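Local coordinates for lectin CEL-IV, C-type (Cucumaria echinata, PDB 3ALU), which binds galactose-containing carbohydrates such as raffinose through a calcium ion, as a tetrameric C-type lectin with an EPN carbohydrate recognition motif, at residues A[60-68]-A[124-134]; A[87-96]-A[109-119]. All coordinates share one frame; numbering follows the deposited sequence.

How the interactions relate
Helix 57-70 comes first along the chain, and interaction 1 is completed only when segment 124-134 packs against its residues 60-68, closing a loop whose ends lie 56 residues apart. Interaction 2 is nested inside that loop: strand 82-89 runs out through Gly90 into the beta turn from Thr92 to Asp95, and the long loop 109-119 folds back over it. The same sheet underlies both, since strands 82-89 and 120-125 are antiparallel neighbours. Although the centres lie about 18 Å apart, the contacts touch, with a probable hydrogen bond of 3.0 Å from Val110 N to Trp134 O. Together they tie the helix, the sheet and the calcium-binding loop of the C-type lectin domain.

Interaction 1. Residues A[60-68]-A[124-134]; sequences QAFLTELVK and IAAGDYSRGFW. With FRU (beta-D-fructofuranose), chain E.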
loop_
_atom_site.group_PDB
_atom_site.type_symbol
_atom_site.label_atom_id
_atom_site.label_comp_id
_atom_site.label_asym_id
_atom_site.label_seq_id
_atom_site.Cartn_x
_atom_site.Cartn_y
_atom_site.Cartn_z
ATOM N N GLN A 60 0.192 13.672 17.187
ATOM C CA GLN A 60 -0.722 14.607 17.791
ATOM C C GLN A 60 -1.034 15.710 16.792
ATOM O O GLN A 60 -2.179 16.143 16.693
ATOM C CB GLN A 60 -0.102 15.193 19.098
ATOM C CG GLN A 60 -0.849 16.405 19.680
ATOM C CD GLN A 60 -2.260 16.126 20.119
ATOM O OE1 GLN A 60 -3.048 17.059 20.302
ATOM N NE2 GLN A 60 -2.581 14.864 20.336
ATOM N N ALA A 61 -0.007 16.184 16.084
ATOM C CA ALA A 61 -0.200 17.256 15.118
ATOM C C ALA A 61 -1.107 16.767 13.989
ATOM O O ALA A 61 -1.965 17.523 13.537
ATOM C CB ALA A 61 1.118 17.740 14.547
ATOM N N PHE A 62 -0.900 15.530 13.562
ATOM C CA PHE A 62 -1.713 14.981 12.457
ATOM C C PHE A 62 -3.184 14.903 12.881
ATOM O O PHE A 62 -4.079 15.344 12.142
ATOM C CB PHE A 62 -1.241 13.610 12.023
ATOM C CG PHE A 62 -2.247 12.920 11.155
ATOM C CD1 PHE A 62 -3.015 11.878 11.657
ATOM C CD2 PHE A 62 -2.438 13.344 9.861
ATOM C CE1 PHE A 62 -3.983 11.264 10.849
ATOM C CE2 PHE A 62 -3.379 12.743 9.062
ATOM C CZ PHE A 62 -4.158 11.727 9.546
ATOM N N LEU A 63 -3.445 14.332 14.054
ATOM C CA LEU A 63 -4.845 14.202 14.489
ATOM C C LEU A 63 -5.540 15.537 14.741
ATOM O O LEU A 63 -6.728 15.694 14.450
ATOM C CB LEU A 63 -5.005 13.224 15.664
ATOM C CG LEU A 63 -4.550 11.784 15.370
ATOM C CD1 LEU A 63 -4.506 10.943 16.636
ATOM C CD2 LEU A 63 -5.511 11.080 14.264
ATOM N N THR A 64 -4.787 16.522 15.248
ATOM C CA THR A 64 -5.332 17.853 15.406
ATOM C C THR A 64 -5.744 18.446 14.036
ATOM O O THR A 64 -6.843 19.025 13.915
ATOM C CB THR A 64 -4.321 18.774 16.094
ATOM O OG1 THR A 64 -4.086 18.240 17.393
ATOM C CG2 THR A 64 -4.920 20.162 16.260
ATOM N N GLU A 65 -4.882 18.244 13.036
ATOM C CA GLU A 65 -5.122 18.799 11.710
ATOM C C GLU A 65 -6.321 18.045 11.111
ATOM O O GLU A 65 -7.164 18.658 10.432
ATOM C CB GLU A 65 -3.892 18.660 10.826
ATOM C CG GLU A 65 -4.144 19.232 9.418
ATOM C CD GLU A 65 -2.879 19.588 8.634
ATOM O OE1 GLU A 65 -1.804 18.984 8.869
ATOM O OE2 GLU A 65 -2.989 20.469 7.754
ATOM N N LEU A 66 -6.411 16.747 11.371
ATOM C CA LEU A 66 -7.578 15.977 10.936
ATOM C C LEU A 66 -8.866 16.573 11.490
ATOM O O LEU A 66 -9.856 16.821 10.738
ATOM C CB LEU A 66 -7.436 14.494 11.287
ATOM C CG LEU A 66 -8.617 13.584 10.868
ATOM C CD1 LEU A 66 -8.927 13.652 9.372
ATOM C CD2 LEU A 66 -8.362 12.143 11.318
ATOM N N VAL A 67 -8.873 16.857 12.796
ATOM C CA VAL A 67 -10.068 17.414 13.403
ATOM C C VAL A 67 -10.358 18.831 12.905
ATOM O O VAL A 67 -11.521 19.147 12.538
ATOM C CB VAL A 67 -9.968 17.379 14.960
ATOM C CG1 VAL A 67 -11.121 18.146 15.609
ATOM C CG2 VAL A 67 -9.938 15.943 15.464
ATOM N N LYS A 68 -9.333 19.685 12.866
ATOM C CA LYS A 68 -9.579 21.085 12.568
ATOM C C LYS A 68 -9.921 21.288 11.117
ATOM O O LYS A 68 -10.754 22.145 10.818
ATOM C CB LYS A 68 -8.420 21.978 12.976
ATOM C CG LYS A 68 -8.287 22.051 14.511
ATOM C CD LYS A 68 -7.286 23.101 14.950
ATOM C CE LYS A 68 -7.697 24.494 14.512
ATOM N NZ LYS A 68 -6.671 25.486 14.988
ATOM N N ILE A 124 -9.255 15.097 22.413
ATOM C CA ILE A 124 -8.600 16.202 21.701
ATOM C C ILE A 124 -9.528 17.390 21.806
ATOM O O ILE A 124 -10.701 17.303 21.439
ATOM C CB ILE A 124 -8.348 15.827 20.208
ATOM C CG1 ILE A 124 -7.143 14.870 20.135
ATOM C CG2 ILE A 124 -8.134 17.095 19.315
ATOM C CD1 ILE A 124 -6.928 14.216 18.738
ATOM N N ALA A 125 -9.029 18.499 22.332
ATOM C CA ALA A 125 -9.871 19.680 22.480
ATOM C C ALA A 125 -9.423 20.651 21.390
ATOM O O ALA A 125 -8.430 21.350 21.547
ATOM C CB ALA A 125 -9.714 20.263 23.903
ATOM N N ALA A 126 -10.135 20.691 20.257
ATOM C CA ALA A 126 -9.615 21.414 19.092
ATOM C C ALA A 126 -9.959 22.886 19.028
ATOM O O ALA A 126 -9.537 23.602 18.080
ATOM C CB ALA A 126 -10.081 20.722 17.772
ATOM N N GLY A 127 -10.755 23.348 19.996
ATOM C CA GLY A 127 -11.005 24.782 20.131
ATOM C C GLY A 127 -9.737 25.566 20.361
ATOM O O GLY A 127 -8.698 25.011 20.748
ATOM N N ASP A 128 -9.813 26.878 20.169
ATOM C CA ASP A 128 -8.619 27.719 20.229
ATOM C C ASP A 128 -7.986 27.827 21.609
ATOM O O ASP A 128 -6.825 28.172 21.695
ATOM C CB ASP A 128 -8.886 29.117 19.681
ATOM C CG ASP A 128 -9.102 29.130 18.195
ATOM O OD1 ASP A 128 -9.650 30.127 17.712
ATOM O OD2 ASP A 128 -8.719 28.173 17.499
ATOM N N TYR A 129 -8.727 27.497 22.660
ATOM C CA TYR A 129 -8.157 27.558 24.019
ATOM C C TYR A 129 -7.033 26.528 24.161
ATOM O O TYR A 129 -6.042 26.756 24.839
ATOM C CB TYR A 129 -9.252 27.310 25.070
ATOM C CG TYR A 129 -8.729 27.450 26.477
ATOM C CD1 TYR A 129 -8.313 28.696 26.941
ATOM C CD2 TYR A 129 -8.635 26.349 27.316
ATOM C CE1 TYR A 129 -7.789 28.850 28.215
ATOM C CE2 TYR A 129 -8.112 26.491 28.622
ATOM C CZ TYR A 129 -7.721 27.755 29.044
ATOM O OH TYR A 129 -7.211 27.943 30.300
ATOM N N SER A 130 -7.213 25.378 23.518
ATOM C CA SER A 130 -6.373 24.190 23.757
ATOM C C SER A 130 -5.564 23.757 22.541
ATOM O O SER A 130 -4.560 23.034 22.673
ATOM C CB SER A 130 -7.310 23.055 24.229
ATOM O OG SER A 130 -8.608 23.200 23.577
ATOM N N ARG A 131 -5.968 24.232 21.356
ATOM C CA ARG A 131 -5.220 23.984 20.100
ATOM C C ARG A 131 -4.987 22.502 19.823
ATOM O O ARG A 131 -3.969 22.119 19.251
ATOM C CB ARG A 131 -3.879 24.748 20.114
ATOM C CG ARG A 131 -4.028 26.260 20.227
ATOM C CD ARG A 131 -4.444 26.868 18.894
ATOM N NE ARG A 131 -4.795 28.292 19.031
ATOM C CZ ARG A 131 -5.281 29.025 18.032
ATOM N NH1 ARG A 131 -5.407 28.485 16.818
ATOM N NH2 ARG A 131 -5.600 30.293 18.240
ATOM N N GLY A 132 -5.970 21.684 20.203
ATOM C CA GLY A 132 -5.929 20.226 19.945
ATOM C C GLY A 132 -5.362 19.410 21.105
ATOM O O GLY A 132 -5.524 18.186 21.168
ATOM N N PHE A 133 -4.629 20.037 22.026
ATOM C CA PHE A 133 -4.105 19.250 23.118
ATOM C C PHE A 133 -5.250 18.755 24.006
ATOM O O PHE A 133 -6.402 19.253 23.895
ATOM C CB PHE A 133 -3.073 20.112 23.904
ATOM C CG PHE A 133 -1.835 20.395 23.110
ATOM C CD1 PHE A 133 -1.552 21.697 22.683
ATOM C CD2 PHE A 133 -0.977 19.363 22.746
ATOM C CE1 PHE A 133 -0.397 21.960 21.925
ATOM C CE2 PHE A 133 0.168 19.614 21.978
ATOM C CZ PHE A 133 0.434 20.930 21.558
ATOM N N TRP A 134 -4.955 17.801 24.884
ATOM C CA TRP A 134 -6.045 16.992 25.457
ATOM C C TRP A 134 -6.648 17.585 26.726
ATOM O O TRP A 134 -5.927 18.167 27.559
ATOM C CB TRP A 134 -5.609 15.562 25.774
ATOM C CG TRP A 134 -4.763 14.911 24.747
ATOM C CD1 TRP A 134 -4.785 15.146 23.405
ATOM C CD2 TRP A 134 -3.790 13.897 24.979
ATOM N NE1 TRP A 134 -3.854 14.343 22.784
ATOM C CE2 TRP A 134 -3.233 13.554 23.721
ATOM C CE3 TRP A 134 -3.356 13.197 26.138
ATOM C CZ2 TRP A 134 -2.194 12.587 23.571
ATOM C CZ3 TRP A 134 -2.330 12.235 25.992
ATOM C CH2 TRP A 134 -1.757 11.939 24.713
HETATM C C1 FRU E . -10.355 29.918 31.344
HETATM C C2 FRU E . -10.943 28.723 32.111
HETATM C C3 FRU E . -10.924 28.964 33.624
HETATM C C4 FRU E . -10.898 27.552 34.190
HETATM C C5 FRU E . -10.164 26.725 33.132
HETATM C C6 FRU E . -10.889 25.406 32.889
HETATM O O1 FRU E . -8.986 30.123 31.728
HETATM O O2 FRU E . -12.291 28.461 31.673
HETATM O O3 FRU E . -12.051 29.719 34.095
HETATM O O4 FRU E . -10.245 27.478 35.468
HETATM O O5 FRU E . -10.154 27.519 31.926
HETATM O O6 FRU E . -10.259 24.374 33.646
HETATM O O HOH W 1 -2.358 19.739 19.280
HETATM O O HOH W 2 -3.508 26.314 15.371
HETATM O O HOH W 3 -7.744 25.525 17.665
HETATM O O HOH W 4 -7.994 28.010 14.716
#
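Lys68, on helix 57-70, lays its aliphatic chain along Ala126 and carries its ammonium group to the loop beyond strand 120-125. From CB the chain leaves with CG anti to the carbonyl carbon (chi1 -69°), which brings Lys68 CG to 4.0 Å from Ala126 CB. Lys68 CD follows, 3.9 Å from Ala126 O, and CE stays near the same oxygen. A bend at chi3 then delivers NZ to a hydrated cluster. Water 3, 2.9 Å from Lys68 NZ, donates to Ala126 O and Asp128 OD2; water 4 makes a second bridge from NZ to that carboxylate oxygen. Asp128 OD2 lies above one face of the Arg131 guanidinium, displaced toward its rim, a salt bridge of charge alone with no N-H aimed at it.

Beside this polar margin, Val67 CG1 meets Ala126 CB at 3.5 Å and Leu63 CB meets Ile124 CD1 at 3.8 Å, joining the helix to the end of strand 120-125 and the residue just after it. Thr64 OG1 donates to Gln60 O and accepts from water 1, which also donates to Arg131 O. Tyr129 OH accepts from fructose O1 at 3.2 Å. Lys68 NZ and Arg131 NH1 approach to 3.7 Å, a proximity that Asp128 and the bridging waters probably make tolerable.

Interaction 2. Residues A[87-96]-A[109-119]; sequences MKVGSTNSDQ and WVSGEPNNGPN. With CA (calcium ion), chain K; GLA (alpha-D-galactopyranose), chain B.
Trp109 meets Met87, Val89 and Gln96 beneath the long calcium-binding loop of the C-type lectin fold, whose EPN motif is Glu113-Pro114-Asn115. Its indole takes three kinds of contact. At the pyrrole edge, Trp109 NE1 donates to Gln96 OE1 over 2.9 Å, with an N-H...O angle of 161°; the acceptor lies in the ring plane, whereas the donor stands above the amide's carbonyl plane, the two flat groups being 86° apart. At the six-membered ring, Met87 CG reaches Trp109 CZ2 at 3.5 Å and Val89 CG2 reaches Trp109 CH2 at 3.7 Å. One face is covered by Pro114 CD, centred over the ring.

Gln96 is extended beyond CG, and its amide is fixed at both ends, because Gln96 NE2 donates to Asn93 O at 2.9 Å. Met87 starts with CG anti to the backbone N (chi1 174°), then bends at chi2 and chi3, leaving SD oblique to the indole in a Met-aromatic contact. Asn93 runs alongside Pro114 in the reverse sense, its ND2 making a weak bond to Pro114 O.

Pro114 follows a cis peptide bond, and the side chains of its neighbours Glu113 and Asn115 both bind the calcium ion. Glu113 OE2 lies 2.3 Å from the metal, and Glu113 OE1 lies 2.6 Å from galactose O3. Asn116 OD1 and galactose O3 and O4 join them, while Asp136 helps complete the site. Farther along, Asn119 N donates to Gly90 O at 2.9 Å, and water 5 donates to Asn119 OD1 at 2.8 Å.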
loop_
_atom_site.group_PDB
_atom_site.type_symbol
_atom_site.label_atom_id
_atom_site.label_comp_id
_atom_site.label_asym_id
_atom_site.label_seq_id
_atom_site.Cartn_x
_atom_site.Cartn_y
_atom_site.Cartn_z
ATOM N N MET A 87 -8.029 7.503 25.603
ATOM C CA MET A 87 -7.326 7.728 26.896
ATOM C C MET A 87 -8.225 7.543 28.117
ATOM O O MET A 87 -9.255 8.202 28.234
ATOM C CB MET A 87 -6.774 9.167 26.877
ATOM C CG MET A 87 -6.121 9.654 28.193
ATOM S SD MET A 87 -4.878 8.569 28.922
ATOM C CE MET A 87 -3.500 8.807 27.786
ATOM N N LYS A 88 -7.802 6.681 29.061
ATOM C CA LYS A 88 -8.536 6.511 30.317
ATOM C C LYS A 88 -7.601 6.911 31.451
ATOM O O LYS A 88 -6.474 6.433 31.506
ATOM C CB LYS A 88 -8.953 5.041 30.496
ATOM C CG LYS A 88 -9.907 4.557 29.417
ATOM C CD LYS A 88 -10.334 3.121 29.698
ATOM C CE LYS A 88 -9.205 2.158 29.408
ATOM N NZ LYS A 88 -9.631 0.717 29.324
ATOM N N VAL A 89 -8.079 7.806 32.298
ATOM C CA VAL A 89 -7.360 8.180 33.519
ATOM C C VAL A 89 -8.066 7.446 34.652
ATOM O O VAL A 89 -9.294 7.678 34.869
ATOM C CB VAL A 89 -7.398 9.721 33.714
ATOM C CG1 VAL A 89 -6.614 10.099 35.009
ATOM C CG2 VAL A 89 -6.874 10.427 32.464
ATOM N N GLY A 90 -7.311 6.588 35.366
ATOM C CA GLY A 90 -7.876 5.672 36.376
ATOM C C GLY A 90 -7.930 6.315 37.765
ATOM O O GLY A 90 -8.288 7.478 37.911
ATOM N N SER A 91 -7.576 5.548 38.795
ATOM C CA SER A 91 -7.859 5.981 40.170
ATOM C C SER A 91 -6.959 7.131 40.601
ATOM O O SER A 91 -7.332 7.965 41.446
ATOM C CB SER A 91 -7.725 4.807 41.123
ATOM O OG SER A 91 -8.729 3.852 40.862
ATOM N N THR A 92 -5.776 7.211 39.980
ATOM C CA THR A 92 -4.894 8.382 40.143
ATOM C C THR A 92 -4.405 8.812 38.767
ATOM O O THR A 92 -4.603 8.084 37.763
ATOM C CB THR A 92 -3.612 8.069 40.999
ATOM O OG1 THR A 92 -2.698 7.281 40.223
ATOM C CG2 THR A 92 -3.970 7.281 42.249
ATOM N N ASN A 93 -3.750 9.970 38.711
ATOM C CA ASN A 93 -3.383 10.541 37.420
ATOM C C ASN A 93 -2.256 9.791 36.749
ATOM O O ASN A 93 -2.085 9.925 35.548
ATOM C CB ASN A 93 -2.997 12.018 37.519
ATOM C CG ASN A 93 -4.195 12.945 37.615
ATOM O OD1 ASN A 93 -5.346 12.535 37.492
ATOM N ND2 ASN A 93 -3.918 14.219 37.845
ATOM N N SER A 94 -1.477 9.015 37.510
ATOM C CA SER A 94 -0.473 8.171 36.862
ATOM C C SER A 94 -1.084 6.940 36.197
ATOM O O SER A 94 -0.395 6.260 35.456
ATOM C CB SER A 94 0.654 7.774 37.816
ATOM O OG SER A 94 0.158 7.035 38.912
ATOM N N ASP A 95 -2.366 6.654 36.460
ATOM C CA ASP A 95 -3.008 5.469 35.933
ATOM C C ASP A 95 -3.610 5.776 34.570
ATOM O O ASP A 95 -4.817 5.734 34.395
ATOM C CB ASP A 95 -4.079 4.913 36.895
ATOM C CG ASP A 95 -3.477 4.476 38.217
ATOM O OD1 ASP A 95 -3.942 4.958 39.266
ATOM O OD2 ASP A 95 -2.514 3.677 38.201
ATOM N N GLN A 96 -2.738 6.074 33.615
ATOM C CA GLN A 96 -3.215 6.417 32.260
ATOM C C GLN A 96 -3.029 5.211 31.377
ATOM O O GLN A 96 -1.955 4.574 31.417
ATOM C CB GLN A 96 -2.432 7.610 31.709
ATOM C CG GLN A 96 -2.836 8.904 32.376
ATOM C CD GLN A 96 -2.047 10.096 31.958
ATOM O OE1 GLN A 96 -1.684 10.250 30.792
ATOM N NE2 GLN A 96 -1.790 10.982 32.912
ATOM N N TRP A 109 -1.386 16.390 27.077
ATOM C CA TRP A 109 -2.342 17.100 27.909
ATOM C C TRP A 109 -2.130 18.626 27.883
ATOM O O TRP A 109 -0.995 19.101 27.985
ATOM C CB TRP A 109 -2.172 16.633 29.355
ATOM C CG TRP A 109 -2.520 15.188 29.593
ATOM C CD1 TRP A 109 -1.645 14.159 29.774
ATOM C CD2 TRP A 109 -3.837 14.613 29.583
ATOM N NE1 TRP A 109 -2.343 12.967 29.955
ATOM C CE2 TRP A 109 -3.688 13.222 29.835
ATOM C CE3 TRP A 109 -5.125 15.141 29.417
ATOM C CZ2 TRP A 109 -4.788 12.341 29.922
ATOM C CZ3 TRP A 109 -6.242 14.259 29.508
ATOM C CH2 TRP A 109 -6.056 12.879 29.758
ATOM N N VAL A 110 -3.216 19.381 27.781
ATOM C CA VAL A 110 -3.197 20.844 27.981
ATOM C C VAL A 110 -2.678 21.031 29.418
ATOM O O VAL A 110 -2.964 20.208 30.295
ATOM C CB VAL A 110 -4.629 21.429 27.879
ATOM C CG1 VAL A 110 -4.710 22.877 28.379
ATOM C CG2 VAL A 110 -5.096 21.393 26.458
ATOM N N SER A 111 -1.919 22.104 29.652
ATOM C CA SER A 111 -1.486 22.411 31.013
ATOM C C SER A 111 -2.641 22.437 32.005
ATOM O O SER A 111 -3.700 23.026 31.736
ATOM C CB SER A 111 -0.737 23.746 31.013
ATOM O OG SER A 111 -1.655 24.792 30.712
ATOM N N GLY A 112 -2.438 21.770 33.148
ATOM C CA GLY A 112 -3.492 21.598 34.163
ATOM C C GLY A 112 -4.425 20.394 34.028
ATOM O O GLY A 112 -5.274 20.153 34.919
ATOM N N GLU A 113 -4.311 19.689 32.892
ATOM C CA GLU A 113 -5.008 18.400 32.653
ATOM C C GLU A 113 -4.045 17.227 32.812
ATOM O O GLU A 113 -2.852 17.350 32.519
ATOM C CB GLU A 113 -5.607 18.358 31.244
ATOM C CG GLU A 113 -6.416 19.581 30.834
ATOM C CD GLU A 113 -7.758 19.701 31.547
ATOM O OE1 GLU A 113 -8.021 20.773 32.139
ATOM O OE2 GLU A 113 -8.568 18.758 31.493
ATOM N N PRO A 114 -4.541 16.062 33.284
ATOM C CA PRO A 114 -5.918 15.769 33.707
ATOM C C PRO A 114 -6.222 16.341 35.073
ATOM O O PRO A 114 -5.339 16.365 35.943
ATOM C CB PRO A 114 -5.952 14.217 33.767
ATOM C CG PRO A 114 -4.534 13.812 33.949
ATOM C CD PRO A 114 -3.661 14.882 33.351
ATOM N N ASN A 115 -7.447 16.795 35.264
ATOM C CA ASN A 115 -7.831 17.393 36.553
ATOM C C ASN A 115 -9.203 16.951 37.015
ATOM O O ASN A 115 -9.748 17.482 38.008
ATOM C CB ASN A 115 -7.758 18.921 36.425
ATOM C CG ASN A 115 -8.774 19.476 35.447
ATOM O OD1 ASN A 115 -9.310 18.757 34.586
ATOM N ND2 ASN A 115 -9.063 20.760 35.567
ATOM N N ASN A 116 -9.783 15.968 36.310
ATOM C CA ASN A 116 -11.137 15.469 36.631
ATOM C C ASN A 116 -11.147 14.016 37.074
ATOM O O ASN A 116 -12.208 13.376 37.132
ATOM C CB ASN A 116 -12.119 15.704 35.470
ATOM C CG ASN A 116 -12.434 17.168 35.275
ATOM O OD1 ASN A 116 -12.093 17.765 34.255
ATOM N ND2 ASN A 116 -13.060 17.794 36.296
ATOM N N GLY A 117 -9.971 13.472 37.377
ATOM C CA GLY A 117 -9.896 12.116 37.972
ATOM C C GLY A 117 -10.572 12.014 39.327
ATOM O O GLY A 117 -10.767 13.046 39.972
ATOM N N PRO A 118 -10.882 10.777 39.792
ATOM C CA PRO A 118 -10.523 9.512 39.161
ATOM C C PRO A 118 -11.449 9.170 38.008
ATOM O O PRO A 118 -12.534 9.691 37.927
ATOM C CB PRO A 118 -10.777 8.473 40.266
ATOM C CG PRO A 118 -11.874 9.130 41.140
ATOM C CD PRO A 118 -11.424 10.570 41.157
ATOM N N ASN A 119 -10.997 8.279 37.148
ATOM C CA ASN A 119 -11.910 7.707 36.127
ATOM C C ASN A 119 -12.500 8.697 35.166
ATOM O O ASN A 119 -13.712 8.698 34.885
ATOM C CB ASN A 119 -12.943 6.784 36.792
ATOM C CG ASN A 119 -12.268 5.740 37.686
ATOM O OD1 ASN A 119 -11.355 5.017 37.239
ATOM N ND2 ASN A 119 -12.674 5.677 38.964
HETATM CA CA CA K . -10.512 18.265 32.702
HETATM C C1 GLA B . -13.832 22.349 31.862
HETATM C C2 GLA B . -12.763 21.702 32.752
HETATM C C3 GLA B . -11.419 21.552 32.058
HETATM C C4 GLA B . -11.572 20.830 30.713
HETATM C C5 GLA B . -12.689 21.512 29.898
HETATM C C6 GLA B . -12.975 20.801 28.566
HETATM O O2 GLA B . -12.546 22.507 33.932
HETATM O O3 GLA B . -10.518 20.845 32.925
HETATM O O4 GLA B . -11.932 19.474 31.002
HETATM O O5 GLA B . -13.920 21.552 30.643
HETATM O O6 GLA B . -13.505 19.507 28.866
HETATM O O HOH W 5 -10.078 2.688 38.113
HETATM O O HOH W 6 -7.359 14.376 37.991
#